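Local structure of metallo-carboxypeptidase (Pseudomonas aeruginosa, 4A39) at residues A[184-189]-A[270-275]; A[281-286]-A[345-350]. The protein probably acts as a zinc-dependent carboxypeptidase of the M14 family, a cytosolic type related to mammalian enzymes associated with tubulin, removing residues from the C-terminus of its substrates. One frame throughout, in Å; residues are numbered along the deposited sequence.

Contact 1 (A[184-189]-A[270-275]). With ZN (zinc ion), chain C; GEM ((2-guanidinoethylmercapto)succinic acid), chain D.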
loop_
_atom_site.group_PDB
_atom_site.type_symbol
_atom_site.label_atom_id
_atom_site.label_comp_id
_atom_site.label_asym_id
_atom_site.label_seq_id
_atom_site.Cartn_x
_atom_site.Cartn_y
_atom_site.Cartn_z
ATOM N N HIS A 184 1.861 3.315 2.191
ATOM C CA HIS A 184 3.162 3.057 1.582
ATOM C C HIS A 184 3.613 1.607 1.501
ATOM O O HIS A 184 4.456 1.267 0.670
ATOM C CB HIS A 184 4.216 3.918 2.285
ATOM C CG HIS A 184 4.107 5.373 1.951
ATOM N ND1 HIS A 184 4.943 5.994 1.048
ATOM C CD2 HIS A 184 3.212 6.312 2.342
ATOM C CE1 HIS A 184 4.569 7.253 0.899
ATOM N NE2 HIS A 184 3.520 7.472 1.672
ATOM N N MET A 185 3.068 0.753 2.359
ATOM C CA MET A 185 3.418 -0.660 2.309
ATOM C C MET A 185 3.020 -1.222 0.947
ATOM O O MET A 185 3.609 -2.190 0.469
ATOM C CB MET A 185 2.688 -1.436 3.416
ATOM C CG MET A 185 1.170 -1.227 3.448
ATOM S SD MET A 185 0.649 0.265 4.331
ATOM C CE MET A 185 0.832 -0.288 6.046
ATOM N N ALA A 186 2.026 -0.602 0.316
ATOM C CA ALA A 186 1.536 -1.064 -0.980
ATOM C C ALA A 186 2.587 -1.060 -2.094
ATOM O O ALA A 186 2.771 -2.071 -2.776
ATOM C CB ALA A 186 0.318 -0.252 -1.399
ATOM N N GLU A 187 3.283 0.054 -2.300
ATOM C CA GLU A 187 4.286 0.039 -3.357
ATOM C C GLU A 187 5.496 -0.814 -2.951
ATOM O O GLU A 187 6.191 -1.346 -3.815
ATOM C CB GLU A 187 4.707 1.461 -3.772
ATOM C CG GLU A 187 5.753 1.453 -4.891
ATOM C CD GLU A 187 5.685 2.653 -5.828
ATOM O OE1 GLU A 187 5.279 3.751 -5.394
ATOM O OE2 GLU A 187 6.058 2.490 -7.008
ATOM N N TRP A 188 5.750 -0.958 -1.650
ATOM C CA TRP A 188 6.856 -1.814 -1.221
ATOM C C TRP A 188 6.535 -3.229 -1.706
ATOM O O TRP A 188 7.410 -3.951 -2.191
ATOM C CB TRP A 188 7.014 -1.806 0.305
ATOM C CG TRP A 188 7.788 -0.623 0.817
ATOM C CD1 TRP A 188 7.293 0.455 1.497
ATOM C CD2 TRP A 188 9.197 -0.402 0.687
ATOM N NE1 TRP A 188 8.307 1.331 1.798
ATOM C CE2 TRP A 188 9.486 0.832 1.312
ATOM C CE3 TRP A 188 10.246 -1.127 0.101
ATOM C CZ2 TRP A 188 10.782 1.361 1.371
ATOM C CZ3 TRP A 188 11.538 -0.600 0.159
ATOM C CH2 TRP A 188 11.792 0.633 0.792
ATOM N N PHE A 189 5.269 -3.614 -1.574
ATOM C CA PHE A 189 4.790 -4.926 -2.019
ATOM C C PHE A 189 5.108 -5.079 -3.513
ATOM O O PHE A 189 5.582 -6.125 -3.962
ATOM C CB PHE A 189 3.272 -5.017 -1.767
ATOM C CG PHE A 189 2.601 -6.251 -2.339
ATOM C CD1 PHE A 189 2.302 -6.332 -3.698
ATOM C CD2 PHE A 189 2.207 -7.296 -1.507
ATOM C CE1 PHE A 189 1.618 -7.432 -4.221
ATOM C CE2 PHE A 189 1.518 -8.402 -2.017
ATOM C CZ PHE A 189 1.222 -8.469 -3.378
ATOM N N LEU A 270 -5.775 -7.834 -8.055
ATOM C CA LEU A 270 -5.361 -7.639 -6.672
ATOM C C LEU A 270 -5.135 -6.142 -6.469
ATOM O O LEU A 270 -4.361 -5.522 -7.202
ATOM C CB LEU A 270 -4.068 -8.408 -6.378
ATOM C CG LEU A 270 -4.115 -9.931 -6.547
ATOM C CD1 LEU A 270 -2.754 -10.524 -6.210
ATOM C CD2 LEU A 270 -5.187 -10.518 -5.637
ATOM N N ASP A 271 -5.825 -5.575 -5.483
ATOM C CA ASP A 271 -5.734 -4.152 -5.152
ATOM C C ASP A 271 -4.982 -4.100 -3.819
ATOM O O ASP A 271 -5.504 -4.517 -2.792
ATOM C CB ASP A 271 -7.161 -3.593 -5.040
ATOM C CG ASP A 271 -7.205 -2.090 -4.857
ATOM O OD1 ASP A 271 -6.215 -1.398 -5.179
ATOM O OD2 ASP A 271 -8.254 -1.597 -4.398
ATOM N N ILE A 272 -3.751 -3.592 -3.849
ATOM C CA ILE A 272 -2.903 -3.556 -2.657
ATOM C C ILE A 272 -3.099 -2.330 -1.766
ATOM O O ILE A 272 -2.907 -1.192 -2.206
ATOM C CB ILE A 272 -1.410 -3.669 -3.046
ATOM C CG1 ILE A 272 -1.224 -4.736 -4.135
ATOM C CG2 ILE A 272 -0.585 -4.047 -1.818
ATOM C CD1 ILE A 272 -1.744 -6.127 -3.761
ATOM N N HIS A 273 -3.457 -2.591 -0.505
ATOM C CA HIS A 273 -3.737 -1.562 0.502
ATOM C C HIS A 273 -3.054 -1.843 1.845
ATOM O O HIS A 273 -2.349 -2.833 2.017
ATOM C CB HIS A 273 -5.244 -1.495 0.786
ATOM C CG HIS A 273 -6.074 -0.983 -0.351
ATOM N ND1 HIS A 273 -6.662 0.264 -0.335
ATOM C CD2 HIS A 273 -6.460 -1.564 -1.511
ATOM C CE1 HIS A 273 -7.375 0.428 -1.434
ATOM N NE2 HIS A 273 -7.270 -0.667 -2.165
ATOM N N GLY A 274 -3.308 -0.949 2.797
ATOM C CA GLY A 274 -2.776 -1.092 4.140
ATOM C C GLY A 274 -3.874 -0.714 5.117
ATOM O O GLY A 274 -4.637 0.216 4.855
ATOM N N ASP A 275 -3.975 -1.437 6.231
ATOM C CA ASP A 275 -4.997 -1.144 7.230
ATOM C C ASP A 275 -4.347 -0.664 8.518
ATOM O O ASP A 275 -3.461 -1.316 9.064
ATOM C CB ASP A 275 -5.850 -2.378 7.528
ATOM C CG ASP A 275 -7.027 -2.060 8.437
ATOM O OD1 ASP A 275 -8.027 -1.495 7.948
ATOM O OD2 ASP A 275 -6.940 -2.355 9.647
HETATM ZN ZN ZN C . -6.563 1.726 1.249
HETATM C C8 GEM D . -10.697 -0.397 1.892
HETATM S S7 GEM D . -9.958 -1.329 0.501
HETATM C C6 GEM D . -11.089 -2.765 0.423
HETATM C C5 GEM D . -11.722 -3.153 1.762
HETATM N N3 GEM D . -12.719 -2.153 2.169
HETATM C C1 GEM D . -14.003 -2.499 2.243
HETATM N N4 GEM D . -14.366 -3.741 1.935
HETATM N N2 GEM D . -14.922 -1.613 2.611
HETATM C C9 GEM D . -11.111 1.013 1.467
HETATM O O14 GEM D . -11.004 1.311 0.256
HETATM O O15 GEM D . -11.528 1.769 2.368
HETATM C C10 GEM D . -9.739 -0.343 3.085
HETATM C C11 GEM D . -8.436 0.381 2.738
HETATM O O12 GEM D . -7.363 -0.210 2.994
HETATM O O13 GEM D . -8.540 1.521 2.240
#
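I272 lays its terminal methyl over one face of the F189 ring, a CH-pi contact with CD1 4.0 Å from the ring centroid and displaced toward the rim. This is helix-on-sheet packing in the M14 zinc carboxypeptidase domain: helix 185-196 lies against strand 268-275 of the mixed sheet, their short segments running at 138° to each other. The two side chains cross at about a right angle. F189 has CG anti to its backbone N (chi1 173°); CG1 and CD1 of I272 lie along the ring, while CG2 sits between F189 and A186. The CB of A186 is 3.9 Å from that CG2, a small side chain consistent with the close approach, 7.3 Å between the axes of the short segments. M185 lies along the strand at G274; its chain, bent at chi2 and chi3, brings SD to 3.7 Å from G274 CA, directly against the bare backbone. No hydrogen bond joins the segments; side chains pack on side chains and on strand backbone. Alternation along the strand sends H273 to the other face of the sheet, where the zinc lies. There H180, E183, H273 and the inhibitor's O13 bind the metal, and E183 also accepts a hydrogen bond from the G274 backbone N. The inhibitor's sulfur S7 sits above the centre of the H273 imidazole. H273 ND1 coordinates the zinc at 2.2 Å, and the other nitrogen, NE2, donates in the ring plane to D271 OD2 at 2.6 Å, meeting that oxygen from above the carboxylate plane.

Contact 2 (A[281-286]-A[345-350]). With GEM ((2-guanidinoethylmercapto)succinic acid), chain D.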
loop_
_atom_site.group_PDB
_atom_site.type_symbol
_atom_site.label_atom_id
_atom_site.label_comp_id
_atom_site.label_asym_id
_atom_site.label_seq_id
_atom_site.Cartn_x
_atom_site.Cartn_y
_atom_site.Cartn_z
ATOM N N VAL A 281 -2.024 -9.461 8.389
ATOM C CA VAL A 281 -2.120 -9.362 6.940
ATOM C C VAL A 281 -3.352 -10.184 6.561
ATOM O O VAL A 281 -3.551 -11.279 7.087
ATOM C CB VAL A 281 -0.901 -9.989 6.236
ATOM C CG1 VAL A 281 -1.160 -10.080 4.736
ATOM C CG2 VAL A 281 0.344 -9.164 6.511
ATOM N N PHE A 282 -4.188 -9.660 5.669
ATOM C CA PHE A 282 -5.374 -10.398 5.242
ATOM C C PHE A 282 -5.849 -9.935 3.872
ATOM O O PHE A 282 -5.249 -9.047 3.268
ATOM C CB PHE A 282 -6.519 -10.254 6.262
ATOM C CG PHE A 282 -7.059 -8.857 6.392
ATOM C CD1 PHE A 282 -6.432 -7.922 7.215
ATOM C CD2 PHE A 282 -8.201 -8.477 5.696
ATOM C CE1 PHE A 282 -6.942 -6.626 7.344
ATOM C CE2 PHE A 282 -8.719 -7.185 5.817
ATOM C CZ PHE A 282 -8.085 -6.259 6.645
ATOM N N ALA A 283 -6.912 -10.565 3.379
ATOM C CA ALA A 283 -7.490 -10.213 2.086
ATOM C C ALA A 283 -9.012 -10.124 2.198
ATOM O O ALA A 283 -9.637 -10.930 2.891
ATOM C CB ALA A 283 -7.108 -11.252 1.039
ATOM N N ALA A 284 -9.596 -9.131 1.535
ATOM C CA ALA A 284 -11.046 -8.950 1.527
ATOM C C ALA A 284 -11.541 -9.329 0.131
ATOM O O ALA A 284 -11.060 -8.784 -0.864
ATOM C CB ALA A 284 -11.401 -7.499 1.835
ATOM N N GLY A 285 -12.499 -10.254 0.068
ATOM C CA GLY A 285 -13.019 -10.718 -1.211
ATOM C C GLY A 285 -14.273 -10.047 -1.749
ATOM O O GLY A 285 -14.656 -8.970 -1.295
ATOM N N CYS A 286 -14.920 -10.702 -2.712
ATOM C CA CYS A 286 -16.124 -10.169 -3.358
ATOM C C CYS A 286 -17.420 -10.891 -2.998
ATOM O O CYS A 286 -18.361 -10.884 -3.794
ATOM C CB CYS A 286 -15.976 -10.234 -4.885
ATOM S SG CYS A 286 -14.607 -9.302 -5.594
ATOM N N PHE A 345 -9.292 -9.515 -5.038
ATOM C CA PHE A 345 -9.085 -9.277 -3.615
ATOM C C PHE A 345 -8.491 -7.909 -3.335
ATOM O O PHE A 345 -7.790 -7.329 -4.172
ATOM C CB PHE A 345 -8.073 -10.263 -3.022
ATOM C CG PHE A 345 -8.613 -11.626 -2.705
ATOM C CD1 PHE A 345 -9.550 -11.805 -1.695
ATOM C CD2 PHE A 345 -8.109 -12.746 -3.360
ATOM C CE1 PHE A 345 -9.971 -13.082 -1.333
ATOM C CE2 PHE A 345 -8.526 -14.025 -3.008
ATOM C CZ PHE A 345 -9.456 -14.193 -1.993
ATOM N N THR A 346 -8.771 -7.411 -2.139
ATOM C CA THR A 346 -8.165 -6.184 -1.667
ATOM C C THR A 346 -7.172 -6.811 -0.690
ATOM O O THR A 346 -7.592 -7.519 0.226
ATOM C CB THR A 346 -9.146 -5.306 -0.867
ATOM O OG1 THR A 346 -10.173 -4.812 -1.741
ATOM C CG2 THR A 346 -8.409 -4.135 -0.246
ATOM N N ILE A 347 -5.877 -6.611 -0.911
ATOM C CA ILE A 347 -4.867 -7.172 -0.014
ATOM C C ILE A 347 -4.566 -6.103 1.028
ATOM O O ILE A 347 -4.319 -4.944 0.685
ATOM C CB ILE A 347 -3.560 -7.547 -0.772
ATOM C CG1 ILE A 347 -3.851 -8.636 -1.816
ATOM C CG2 ILE A 347 -2.511 -8.034 0.213
ATOM C CD1 ILE A 347 -4.371 -9.938 -1.228
ATOM N N GLU A 348 -4.577 -6.498 2.297
ATOM C CA GLU A 348 -4.347 -5.559 3.388
ATOM C C GLU A 348 -3.170 -5.914 4.286
ATOM O O GLU A 348 -3.151 -6.971 4.911
ATOM C CB GLU A 348 -5.604 -5.459 4.252
ATOM C CG GLU A 348 -6.845 -4.931 3.545
ATOM C CD GLU A 348 -6.795 -3.442 3.293
ATOM O OE1 GLU A 348 -5.928 -2.759 3.881
ATOM O OE2 GLU A 348 -7.635 -2.948 2.512
ATOM N N MET A 349 -2.188 -5.022 4.341
ATOM C CA MET A 349 -1.019 -5.198 5.200
ATOM C C MET A 349 -1.163 -4.190 6.339
ATOM O O MET A 349 -1.669 -3.083 6.145
ATOM C CB MET A 349 0.267 -4.951 4.416
ATOM C CG MET A 349 0.589 -6.042 3.402
ATOM S SD MET A 349 1.938 -5.531 2.319
ATOM C CE MET A 349 1.018 -4.527 1.117
ATOM N N PRO A 350 -0.708 -4.556 7.543
ATOM C CA PRO A 350 -0.807 -3.685 8.718
ATOM C C PRO A 350 0.213 -2.568 8.888
ATOM O O PRO A 350 1.367 -2.703 8.491
ATOM C CB PRO A 350 -0.722 -4.675 9.868
ATOM C CG PRO A 350 0.307 -5.648 9.356
ATOM C CD PRO A 350 -0.134 -5.867 7.909
HETATM C C8 GEM D . -10.697 -0.397 1.892
HETATM S S7 GEM D . -9.958 -1.329 0.501
HETATM C C6 GEM D . -11.089 -2.765 0.423
HETATM C C5 GEM D . -11.722 -3.153 1.762
HETATM N N3 GEM D . -12.719 -2.153 2.169
HETATM C C1 GEM D . -14.003 -2.499 2.243
HETATM N N4 GEM D . -14.366 -3.741 1.935
HETATM N N2 GEM D . -14.922 -1.613 2.611
HETATM C C9 GEM D . -11.111 1.013 1.467
HETATM O O14 GEM D . -11.004 1.311 0.256
HETATM O O15 GEM D . -11.528 1.769 2.368
HETATM C C10 GEM D . -9.739 -0.343 3.085
HETATM C C11 GEM D . -8.436 0.381 2.738
HETATM O O12 GEM D . -7.363 -0.210 2.994
HETATM O O13 GEM D . -8.540 1.521 2.240
#
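E348, the predicted proton donor/acceptor, brings OE2 to 2.8 Å from O12 of the inhibitor. Two oxygens this close suggest that one of the acid groups probably holds a proton. Two residues earlier on the same strand, its side chain on the same face, T346 puts both branches against the inhibitor's C6, OG1 and CG2 each 3.1 Å away, with CG2 also against the sulfur S7. Its CG2 stands anti to the backbone N.

Behind the carboxylate stands F282. Its ring lies alongside the glutamate stem, both side chains pointing the same way, and E348 CB sits over one ring face, 3.7 Å from the centroid, in a CH-pi contact. The aromatic CG occupies the crowded position between the backbone N and carbonyl carbon (chi1 65°), and the chain of E348 bends at chi2 (-74°); ring and carboxylate planes end 26° apart. Y319, another residue of the inhibitor pocket, meets the F282 ring edge-to-face.

The backbone fixes this pairing. F282 with E348 and A284 with T346 are hydrogen-bonded pairs of an antiparallel ladder, and the E348 N to F282 O bond, 2.8 Å long, runs nearly along the C=O axis. A283 and I347 form the intervening non-hydrogen-bonded pair, turning to the other face, where A283 CB touches I347 CD1 and the F345 ring. Further on, V281 CG2 packs against P350 CD at 3.6 Å.

Strand 282-284 is the outermost of the seven-stranded sheet; strand 343-350 separates it from strand 268-275, while helix 366-383 packs against V281 and M349.

Both contacts are buried and belong to one sheet, yet they illustrate different ways of building it. Contact 1, near the centre of the chain, joins a helix to a central strand by van der Waals packing of side chains, partly on strand backbone; contact 2, toward the sheet's edge and with A284 and G285 partly exposed, joins two strands chiefly through backbone hydrogen bonds. Neighbouring strands 268-275 and 343-350 connect them, with probable hydrogen bonds from H273 N to I347 O and from D275 N to M349 O. The inhibitor touches both: one zinc ligand, H273, comes from contact 1 and the predicted acid-base glutamate from contact 2, H273 CB lying 3.3 Å from E348 OE2.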